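Local coordinates for precorrin-8x Methyl Mutase (Thermus thermophilus, PDB 1V9C), which probably works as a precorrin-8X methylmutase, shifting a methyl group on the corrin precursor during adenosylcobalamin biosynthesis, at residues E11-V16 against M36-A41; W30-R35 against L197-R202; A47-S52 against I181-R186; R74-G79 against T191-A196. One frame throughout, in Å; residues are numbered along the deposited sequence.

Contact 1 of 4, residues E11-V16 against M36-A41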
# COMPACT_ATOMS: atom_id res chain seq x y z
N GLU B 11 9.12 -18.88 4.58
CA GLU B 11 9.39 -19.49 3.28
C GLU B 11 9.55 -18.39 2.24
O GLU B 11 10.54 -18.36 1.51
CB GLU B 11 8.24 -20.38 2.86
CG GLU B 11 8.41 -21.02 1.48
CD GLU B 11 7.13 -21.63 0.94
OE1 GLU B 11 7.20 -22.54 0.08
OE2 GLU B 11 6.03 -21.20 1.36
N SER B 12 8.58 -17.50 2.18
CA SER B 12 8.61 -16.40 1.24
C SER B 12 9.85 -15.53 1.35
O SER B 12 10.32 -15.00 0.34
CB SER B 12 7.37 -15.53 1.40
OG SER B 12 6.31 -16.04 0.61
N PHE B 13 10.37 -15.36 2.57
CA PHE B 13 11.57 -14.57 2.79
C PHE B 13 12.77 -15.32 2.20
O PHE B 13 13.68 -14.71 1.64
CB PHE B 13 11.82 -14.33 4.27
CG PHE B 13 10.97 -13.23 4.87
CD1 PHE B 13 10.74 -13.19 6.24
CD2 PHE B 13 10.40 -12.25 4.07
CE1 PHE B 13 9.94 -12.19 6.80
CE2 PHE B 13 9.61 -11.25 4.61
CZ PHE B 13 9.37 -11.22 5.98
N ARG B 14 12.75 -16.64 2.37
CA ARG B 14 13.79 -17.50 1.84
C ARG B 14 13.89 -17.27 0.34
O ARG B 14 14.96 -17.01 -0.19
CB ARG B 14 13.45 -18.97 2.06
CG ARG B 14 14.20 -19.63 3.21
CD ARG B 14 14.27 -21.14 3.01
NE ARG B 14 13.01 -21.83 3.23
CZ ARG B 14 12.29 -21.76 4.35
NH1 ARG B 14 12.72 -21.02 5.37
NH2 ARG B 14 11.17 -22.45 4.47
N ILE B 15 12.74 -17.40 -0.32
CA ILE B 15 12.63 -17.24 -1.76
C ILE B 15 13.21 -15.92 -2.26
O ILE B 15 13.86 -15.88 -3.30
CB ILE B 15 11.16 -17.36 -2.21
CG1 ILE B 15 10.66 -18.78 -1.91
CG2 ILE B 15 11.01 -16.97 -3.69
CD1 ILE B 15 9.28 -19.09 -2.45
N VAL B 16 12.98 -14.84 -1.53
CA VAL B 16 13.52 -13.56 -1.95
C VAL B 16 15.04 -13.58 -1.80
O VAL B 16 15.76 -13.02 -2.62
CB VAL B 16 12.99 -12.41 -1.13
CG1 VAL B 16 13.74 -11.14 -1.52
CG2 VAL B 16 11.50 -12.23 -1.35
N MET B 36 11.05 -5.13 1.86
CA MET B 36 10.44 -4.24 0.89
C MET B 36 10.19 -4.97 -0.43
O MET B 36 9.19 -4.70 -1.10
CB MET B 36 11.34 -3.02 0.67
CG MET B 36 11.60 -2.25 1.93
SD MET B 36 12.92 -1.04 1.83
CE MET B 36 12.32 0.02 0.54
N ILE B 37 11.10 -5.88 -0.80
CA ILE B 37 10.98 -6.65 -2.05
C ILE B 37 9.89 -7.71 -1.85
O ILE B 37 9.08 -7.96 -2.73
CB ILE B 37 12.32 -7.39 -2.39
CG1 ILE B 37 13.42 -6.36 -2.68
CG2 ILE B 37 12.10 -8.33 -3.57
CD1 ILE B 37 14.74 -6.95 -3.12
N HIS B 38 9.88 -8.33 -0.68
CA HIS B 38 8.87 -9.32 -0.36
C HIS B 38 7.48 -8.69 -0.49
O HIS B 38 6.58 -9.26 -1.10
CB HIS B 38 9.09 -9.82 1.05
CG HIS B 38 8.07 -10.82 1.49
ND1 HIS B 38 7.03 -10.49 2.34
CD2 HIS B 38 7.90 -12.13 1.18
CE1 HIS B 38 6.27 -11.55 2.53
NE2 HIS B 38 6.78 -12.56 1.84
N ALA B 39 7.34 -7.47 0.03
CA ALA B 39 6.06 -6.76 0.01
C ALA B 39 5.59 -6.35 -1.38
O ALA B 39 4.41 -6.17 -1.61
CB ALA B 39 6.14 -5.52 0.90
N THR B 40 6.52 -6.21 -2.31
CA THR B 40 6.16 -5.80 -3.65
C THR B 40 6.42 -6.82 -4.76
O THR B 40 5.93 -6.67 -5.86
CB THR B 40 6.92 -4.54 -4.03
OG1 THR B 40 8.32 -4.83 -4.03
CG2 THR B 40 6.63 -3.42 -3.03
N ALA B 41 7.21 -7.84 -4.46
CA ALA B 41 7.60 -8.81 -5.47
C ALA B 41 8.29 -7.98 -6.56
O ALA B 41 8.22 -8.29 -7.73
CB ALA B 41 6.37 -9.52 -6.05
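I37 O is the best-held polar atom here, gripped by two backbone donors: A41 N at 2.6 Å and T40 N at 3.1 Å. The turn they tighten brings the chain to A41, whose phi is positive. None of this reaches 11-16, and no hydrogen bond joins the two segments; H38 makes most of the bridge. Its CG stands anti to the backbone N (chi1 178°), which carries the imidazole across to helix 6-20. There F13 presents a ring edge to one imidazole face, F13 CE2 lying 3.5 Å from H38 CG. The pair is a T-shaped stack with centroids 4.7 Å apart and planes at 66°. S12 comes in at the imidazole edge instead, its CB 3.1 Å from H38 NE2. These are two helices of an alpha/beta fold of the CobH/CbiC family; their segments 11-16 and 36-40 cross steeply at 107°, with axes 9.8 Å apart. An alanine in place of H38 would lose the ring that S12 and F13 rest on and would probably loosen helix 6-20 against helix 30-40. Further along, V16 splits its two methyls: CG2 lies against the CA and CB of H38, while V16 CG1 packs 3.8 Å from I37 CG2. S12 and V16 also pack on V164 and F163 of the second subunit.

Contact 2 of 4, residues W30-R35 against L197-R202. With SO4 (sulfate ion), chain F; SO4 (sulfate ion), chain E.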
# COMPACT_ATOMS: atom_id res chain seq x y z
N TRP B 30 20.17 -5.17 4.93
CA TRP B 30 19.53 -6.18 4.11
C TRP B 30 18.12 -6.59 4.52
O TRP B 30 17.23 -6.57 3.69
CB TRP B 30 20.41 -7.44 4.02
CG TRP B 30 19.83 -8.46 3.05
CD1 TRP B 30 19.51 -9.77 3.32
CD2 TRP B 30 19.42 -8.23 1.70
NE1 TRP B 30 18.92 -10.35 2.23
CE2 TRP B 30 18.85 -9.43 1.21
CE3 TRP B 30 19.47 -7.12 0.85
CZ2 TRP B 30 18.33 -9.55 -0.08
CZ3 TRP B 30 18.95 -7.24 -0.45
CH2 TRP B 30 18.39 -8.45 -0.90
N PRO B 31 17.90 -6.94 5.80
CA PRO B 31 16.56 -7.35 6.24
C PRO B 31 15.49 -6.33 5.87
O PRO B 31 14.33 -6.66 5.70
CB PRO B 31 16.72 -7.49 7.75
CG PRO B 31 18.17 -7.83 7.91
CD PRO B 31 18.81 -6.87 6.95
N VAL B 32 15.89 -5.07 5.74
CA VAL B 32 14.94 -4.03 5.38
C VAL B 32 14.61 -4.11 3.89
O VAL B 32 13.44 -4.05 3.50
CB VAL B 32 15.52 -2.64 5.72
CG1 VAL B 32 14.63 -1.54 5.17
CG2 VAL B 32 15.67 -2.52 7.23
N VAL B 33 15.64 -4.27 3.06
CA VAL B 33 15.45 -4.33 1.62
C VAL B 33 14.70 -5.58 1.20
O VAL B 33 13.87 -5.54 0.30
CB VAL B 33 16.80 -4.27 0.86
CG1 VAL B 33 16.56 -4.26 -0.63
CG2 VAL B 33 17.58 -2.99 1.25
N ARG B 34 15.00 -6.68 1.88
CA ARG B 34 14.37 -7.97 1.64
C ARG B 34 12.87 -7.83 1.86
O ARG B 34 12.07 -8.22 1.01
CB ARG B 34 14.94 -9.01 2.61
CG ARG B 34 14.37 -10.41 2.44
CD ARG B 34 14.47 -11.22 3.73
NE ARG B 34 15.82 -11.62 4.09
CZ ARG B 34 16.29 -11.61 5.34
NH1 ARG B 34 15.52 -11.22 6.34
NH2 ARG B 34 17.53 -12.03 5.59
N ARG B 35 12.50 -7.24 3.00
CA ARG B 35 11.11 -7.04 3.36
C ARG B 35 10.38 -6.17 2.34
O ARG B 35 9.24 -6.43 1.98
CB ARG B 35 11.02 -6.42 4.75
CG ARG B 35 9.64 -6.43 5.31
CD ARG B 35 9.62 -7.10 6.65
NE ARG B 35 8.27 -7.46 7.05
CZ ARG B 35 7.99 -8.21 8.11
NH1 ARG B 35 8.97 -8.67 8.87
NH2 ARG B 35 6.74 -8.51 8.40
N LEU B 197 9.19 -0.37 8.05
CA LEU B 197 8.93 -0.22 9.49
C LEU B 197 8.81 -1.61 10.12
O LEU B 197 9.43 -1.88 11.14
CB LEU B 197 7.65 0.59 9.73
CG LEU B 197 7.83 2.10 9.46
CD1 LEU B 197 6.51 2.85 9.40
CD2 LEU B 197 8.70 2.65 10.57
N HIS B 198 8.04 -2.51 9.51
CA HIS B 198 7.93 -3.85 10.07
C HIS B 198 9.31 -4.49 10.19
O HIS B 198 9.60 -5.16 11.17
CB HIS B 198 6.99 -4.71 9.24
CG HIS B 198 5.54 -4.44 9.51
ND1 HIS B 198 4.55 -4.65 8.57
CD2 HIS B 198 4.91 -3.97 10.61
CE1 HIS B 198 3.38 -4.32 9.08
NE2 HIS B 198 3.57 -3.90 10.32
N ALA B 199 10.17 -4.25 9.21
CA ALA B 199 11.51 -4.82 9.25
C ALA B 199 12.29 -4.22 10.41
O ALA B 199 13.03 -4.93 11.08
CB ALA B 199 12.24 -4.56 7.94
N LEU B 200 12.12 -2.93 10.64
CA LEU B 200 12.83 -2.27 11.73
C LEU B 200 12.39 -2.81 13.07
O LEU B 200 13.22 -3.07 13.94
CB LEU B 200 12.64 -0.75 11.68
CG LEU B 200 13.40 -0.14 10.49
CD1 LEU B 200 13.17 1.37 10.42
CD2 LEU B 200 14.87 -0.47 10.63
N ILE B 201 11.08 -2.98 13.24
CA ILE B 201 10.55 -3.51 14.48
C ILE B 201 11.07 -4.91 14.76
O ILE B 201 11.50 -5.20 15.88
CB ILE B 201 9.02 -3.54 14.47
CG1 ILE B 201 8.48 -2.11 14.56
CG2 ILE B 201 8.51 -4.39 15.62
CD1 ILE B 201 6.95 -2.01 14.52
N ARG B 202 11.02 -5.78 13.75
CA ARG B 202 11.49 -7.16 13.92
C ARG B 202 12.97 -7.23 14.28
O ARG B 202 13.37 -8.05 15.09
CB ARG B 202 11.24 -7.97 12.65
CG ARG B 202 11.77 -9.40 12.70
CD ARG B 202 10.97 -10.23 13.69
NE ARG B 202 11.45 -11.61 13.75
CZ ARG B 202 11.44 -12.47 12.73
NH1 ARG B 202 10.98 -12.11 11.54
NH2 ARG B 202 11.90 -13.70 12.91
S SO4 F . 7.51 -10.36 11.59
O1 SO4 F . 6.85 -9.10 11.24
O2 SO4 F . 7.53 -10.53 13.06
O3 SO4 F . 8.88 -10.36 11.07
O4 SO4 F . 6.77 -11.48 10.99
S SO4 E . 4.91 -6.73 5.55
O1 SO4 E . 3.99 -5.59 5.76
O2 SO4 E . 4.78 -7.70 6.65
O3 SO4 E . 6.29 -6.24 5.52
O4 SO4 E . 4.57 -7.39 4.28
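One guanidinium, that of R35, is shared between two sulfate ions, both at its edge and near its plane. R35 NE and R35 NH2 form a nearly straight fork to sulfate E, at 2.8 Å to O3 and 2.7 Å to O2; R35 NH1 and R35 NH2 reach O3 and O1 of sulfate F. H198 ND1 is a further donor to sulfate E O1 at 3.0 Å, its NE2 being paired with the backbone N of N81. R202 NH1 meets the same sulfate F O3 as R35 NH1, so the anion probably offsets the repulsion of two arginines whose NH1 atoms are 4.8 Å apart. H198 CB lies over one face of the R35 guanidinium, 3.7 Å from R35 NE. An alanine at R35 would remove four of these bonds and would probably weaken binding at both anion sites. The ions are probably from the crystallisation liquor, though they may mark a pocket for acidic groups. Beneath, A199 CB sits 3.8 Å from V32 CA, letting the axes of segments 30-35 and 197-202 approach to 8.6 Å at 142°. L200 continues onto helix 55-65, V32 onto F51 of strand 49-51, and R35 onto F13 of helix 6-20.

Contact 3 of 4, residues A47-S52 against I181-R186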
# COMPACT_ATOMS: atom_id res chain seq x y z
N ALA B 47 18.29 -2.35 -5.97
CA ALA B 47 19.12 -1.31 -6.57
C ALA B 47 18.65 0.11 -6.25
O ALA B 47 19.45 1.04 -6.25
CB ALA B 47 19.17 -1.52 -8.08
N LEU B 48 17.37 0.28 -5.97
CA LEU B 48 16.83 1.61 -5.68
C LEU B 48 16.93 2.03 -4.23
O LEU B 48 16.92 3.22 -3.92
CB LEU B 48 15.37 1.68 -6.11
CG LEU B 48 15.05 1.25 -7.55
CD1 LEU B 48 13.56 1.48 -7.80
CD2 LEU B 48 15.90 2.06 -8.56
N THR B 49 17.03 1.07 -3.32
CA THR B 49 17.06 1.42 -1.92
C THR B 49 18.42 1.88 -1.41
O THR B 49 19.41 1.17 -1.53
CB THR B 49 16.56 0.25 -1.07
OG1 THR B 49 15.27 -0.15 -1.54
CG2 THR B 49 16.45 0.66 0.38
N ARG B 50 18.44 3.07 -0.83
CA ARG B 50 19.67 3.64 -0.31
C ARG B 50 19.52 4.07 1.15
O ARG B 50 18.50 4.64 1.55
CB ARG B 50 20.07 4.84 -1.17
CG ARG B 50 21.52 5.25 -1.00
CD ARG B 50 22.12 5.71 -2.31
NE ARG B 50 22.46 7.13 -2.30
CZ ARG B 50 22.98 7.78 -3.34
NH1 ARG B 50 23.23 7.12 -4.47
NH2 ARG B 50 23.27 9.07 -3.25
N PHE B 51 20.54 3.78 1.94
CA PHE B 51 20.51 4.14 3.35
C PHE B 51 21.54 5.22 3.67
O PHE B 51 22.50 5.41 2.93
CB PHE B 51 20.82 2.92 4.22
CG PHE B 51 19.85 1.80 4.06
CD1 PHE B 51 19.87 1.01 2.92
CD2 PHE B 51 18.92 1.53 5.06
CE1 PHE B 51 18.97 -0.04 2.78
CE2 PHE B 51 18.02 0.47 4.92
CZ PHE B 51 18.05 -0.31 3.78
N SER B 52 21.34 5.93 4.77
CA SER B 52 22.31 6.93 5.18
C SER B 52 23.08 6.25 6.30
O SER B 52 22.59 5.28 6.90
CB SER B 52 21.63 8.18 5.72
OG SER B 52 21.11 7.96 7.02
N ILE B 181 16.29 6.69 4.92
CA ILE B 181 16.23 5.53 4.03
C ILE B 181 15.34 6.01 2.91
O ILE B 181 14.23 6.52 3.14
CB ILE B 181 15.59 4.31 4.66
CG1 ILE B 181 16.32 3.94 5.96
CG2 ILE B 181 15.63 3.15 3.66
CD1 ILE B 181 15.79 2.70 6.61
N VAL B 182 15.83 5.86 1.69
CA VAL B 182 15.13 6.33 0.52
C VAL B 182 15.02 5.29 -0.59
O VAL B 182 15.87 4.41 -0.71
CB VAL B 182 15.87 7.59 -0.03
CG1 VAL B 182 15.50 7.85 -1.47
CG2 VAL B 182 15.50 8.81 0.80
N THR B 183 13.96 5.38 -1.39
CA THR B 183 13.79 4.51 -2.55
C THR B 183 14.04 5.48 -3.71
O THR B 183 13.20 6.32 -4.03
CB THR B 183 12.36 3.90 -2.67
OG1 THR B 183 11.37 4.94 -2.62
CG2 THR B 183 12.11 2.90 -1.56
N GLU B 184 15.21 5.36 -4.31
CA GLU B 184 15.63 6.22 -5.42
C GLU B 184 14.64 6.17 -6.58
O GLU B 184 14.09 5.11 -6.89
CB GLU B 184 17.01 5.76 -5.92
CG GLU B 184 18.07 5.63 -4.84
CD GLU B 184 19.05 6.79 -4.82
OE1 GLU B 184 18.66 7.91 -4.40
OE2 GLU B 184 20.21 6.58 -5.23
N GLY B 185 14.40 7.32 -7.21
CA GLY B 185 13.51 7.36 -8.34
C GLY B 185 12.07 7.74 -8.06
O GLY B 185 11.79 8.44 -7.08
N ARG B 186 11.17 7.29 -8.93
CA ARG B 186 9.75 7.59 -8.80
C ARG B 186 9.00 6.53 -8.00
O ARG B 186 7.86 6.76 -7.60
CB ARG B 186 9.10 7.73 -10.18
CG ARG B 186 9.94 8.52 -11.15
CD ARG B 186 9.11 9.40 -12.04
NE ARG B 186 9.45 10.79 -11.79
CZ ARG B 186 9.09 11.80 -12.57
NH1 ARG B 186 8.37 11.58 -13.67
NH2 ARG B 186 9.46 13.04 -12.26
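The backbone of R50 is satisfied at both ends by V182: R50 N gives to V182 O at 2.9 Å, and V182 N gives to R50 O at 2.9 Å. Each bond is almost straight (173°) and meets its carbonyl nearly along the C=O axis, as an antiparallel hydrogen-bonded pair should. The flanking pairs, T49 with T183 and F51 with I181, are non-hydrogen-bonded; there T49 CA makes a C-H...O contact with V182 O, 3.4 Å away. One step outward, E184 N donates to L48 O, although the position of that oxygen is less certain. Side-chain hydroxyls look to their own surroundings: T49 OG1 pairs with Y45 O, T183 OG1 with K187 O, and S52 OG with W180 N. K170 NZ serves the carbonyls of both T183 and G185. Charge enters at R50 and E184, a salt bridge with R50 NH1 3.2 Å from E184 OE2. That oxygen lies over the guanidinium face, so no N-H points at it and the attraction is purely electrostatic. On the sheet face that carries T49, F51, I181 and T183, the F51-I181 packing is apolar. I181 CG2 stands over the F51 ring, 4.1 Å from its centroid and 24° off the normal, while I181 CD1 touches F51 CE2 at 3.6 Å. Strand 180-183 bonds on its other flank, through I181, to V156 and G158 of strand 155-158. The outcome is an outermost antiparallel strand, 49-51, added to the otherwise parallel sheet of a doubly wound alpha/beta fold.

Contact 4 of 4, residues R74-G79 against T191-A196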
# COMPACT_ATOMS: atom_id res chain seq x y z
N ARG B 74 -3.08 7.25 5.67
CA ARG B 74 -3.81 6.29 6.49
C ARG B 74 -3.45 4.85 6.14
O ARG B 74 -3.36 4.00 7.03
CB ARG B 74 -5.31 6.52 6.32
CG ARG B 74 -5.74 6.63 4.89
CD ARG B 74 -7.02 7.42 4.76
NE ARG B 74 -7.43 7.56 3.37
CZ ARG B 74 -8.24 8.51 2.92
NH1 ARG B 74 -8.72 9.42 3.76
NH2 ARG B 74 -8.55 8.56 1.63
N MET B 75 -3.21 4.57 4.86
CA MET B 75 -2.84 3.21 4.44
C MET B 75 -1.63 2.74 5.25
O MET B 75 -1.56 1.59 5.66
CB MET B 75 -2.50 3.15 2.94
CG MET B 75 -3.71 3.14 2.04
SD MET B 75 -3.32 2.67 0.33
CE MET B 75 -3.28 0.89 0.45
N ILE B 76 -0.69 3.65 5.47
CA ILE B 76 0.48 3.32 6.27
C ILE B 76 0.07 3.05 7.72
O ILE B 76 0.48 2.06 8.33
CB ILE B 76 1.52 4.47 6.24
CG1 ILE B 76 2.10 4.57 4.82
CG2 ILE B 76 2.59 4.26 7.29
CD1 ILE B 76 3.12 5.66 4.65
N ALA B 77 -0.75 3.95 8.27
CA ALA B 77 -1.21 3.81 9.64
C ALA B 77 -1.92 2.48 9.82
O ALA B 77 -1.62 1.74 10.75
CB ALA B 77 -2.16 4.95 10.00
N CYS B 78 -2.85 2.17 8.92
CA CYS B 78 -3.60 0.92 9.03
C CYS B 78 -2.79 -0.28 8.58
O CYS B 78 -2.97 -1.38 9.09
CB CYS B 78 -4.90 1.00 8.24
SG CYS B 78 -6.12 2.21 8.85
N GLY B 79 -1.89 -0.06 7.63
CA GLY B 79 -1.07 -1.16 7.16
C GLY B 79 -0.25 -1.76 8.28
O GLY B 79 -0.05 -2.97 8.35
N THR B 191 3.10 0.84 0.91
CA THR B 191 3.55 -0.52 1.15
C THR B 191 5.05 -0.60 1.46
O THR B 191 5.49 -1.45 2.24
CB THR B 191 3.22 -1.41 -0.06
OG1 THR B 191 1.80 -1.47 -0.23
CG2 THR B 191 3.75 -2.80 0.18
N LEU B 192 5.85 0.28 0.86
CA LEU B 192 7.28 0.22 1.12
C LEU B 192 7.56 0.75 2.53
O LEU B 192 8.35 0.17 3.26
CB LEU B 192 8.06 1.00 0.04
CG LEU B 192 8.19 0.43 -1.38
CD1 LEU B 192 8.93 -0.90 -1.33
CD2 LEU B 192 6.82 0.27 -2.05
N VAL B 193 6.92 1.83 2.93
CA VAL B 193 7.14 2.35 4.28
C VAL B 193 6.74 1.30 5.31
O VAL B 193 7.52 0.99 6.22
CB VAL B 193 6.32 3.63 4.57
CG1 VAL B 193 6.72 4.18 5.92
CG2 VAL B 193 6.60 4.67 3.52
N VAL B 194 5.53 0.75 5.18
CA VAL B 194 5.06 -0.27 6.13
C VAL B 194 6.08 -1.43 6.23
O VAL B 194 6.49 -1.81 7.33
CB VAL B 194 3.66 -0.82 5.69
CG1 VAL B 194 3.28 -2.02 6.56
CG2 VAL B 194 2.60 0.28 5.79
N ALA B 195 6.49 -1.97 5.09
CA ALA B 195 7.45 -3.08 5.08
C ALA B 195 8.77 -2.74 5.77
O ALA B 195 9.32 -3.55 6.51
CB ALA B 195 7.70 -3.54 3.64
N ALA B 196 9.27 -1.54 5.50
CA ALA B 196 10.51 -1.07 6.10
C ALA B 196 10.33 -0.92 7.63
O ALA B 196 11.21 -1.29 8.41
CB ALA B 196 10.93 0.28 5.48
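V194 points toward helix 74-79 and sets its two methyls on successive turns of it. Its CG1 is anti to the backbone N (chi1 172°) and lies 3.9 Å from G79 O; its CG2, anti to the carbonyl carbon, presses on the backbone of the preceding turn, 3.7 Å from I76 CA. I76 answers from the other helix. Its CB leaves along the flank of the interface, but with CG1 anti to the carbonyl carbon and an extended chi2 the chain swings its CD1 over to V193. The two side chains cross there at about a right angle, tip against branch, with I76 CD1 3.8 Å from V193 CG2 and equally close to V193 CB. The other I76 methyl, CG2, stays looser, 4.3 Å from V194 CG2. No hydrogen bond crosses: this is apolar helix-helix packing within the alpha/beta fold, segments 74-79 and 191-196 running roughly parallel at 32° with axes 9.0 Å apart. G79 matters to the fit, because a beta carbon at that position would fall 2.9 Å from V194 CG2 and would also collide with M75 O. Helix 190-205 is held on another flank by helix 30-40, where A195 and T191 meet A39, and L192 meets M36 and T40. The far side of helix 74-79 belongs to the dimer: C78, pointing away from V194, forms a disulfide with C78 of the second subunit, and R74 NH2 hydrogen-bonds N81 OD1 of that subunit.

Helix 30-40 runs through contacts 1 and 2, and helix 190-205 through contacts 2 and 4, so these three are linked through shared helices; contact 3 is the strand pairing against which V33 and M36 pack, through F51, T49 and T183. Contact 4 is buried, lies nearest the centre of the chain and is purely apolar. Contact 1, about 18 Å out between centres, is buried too but turns on an aromatic pair. Contact 2 joins close packing round A199 to a sulfate-binding cluster of R35, H198 and R202. Contact 3, only partly buried, relies on backbone hydrogen bonds and carries an ion pair. Contacts 1 and 4 border the second subunit broadly and contact 3 touches it only through R186; only contact 4 is bonded to it covalently.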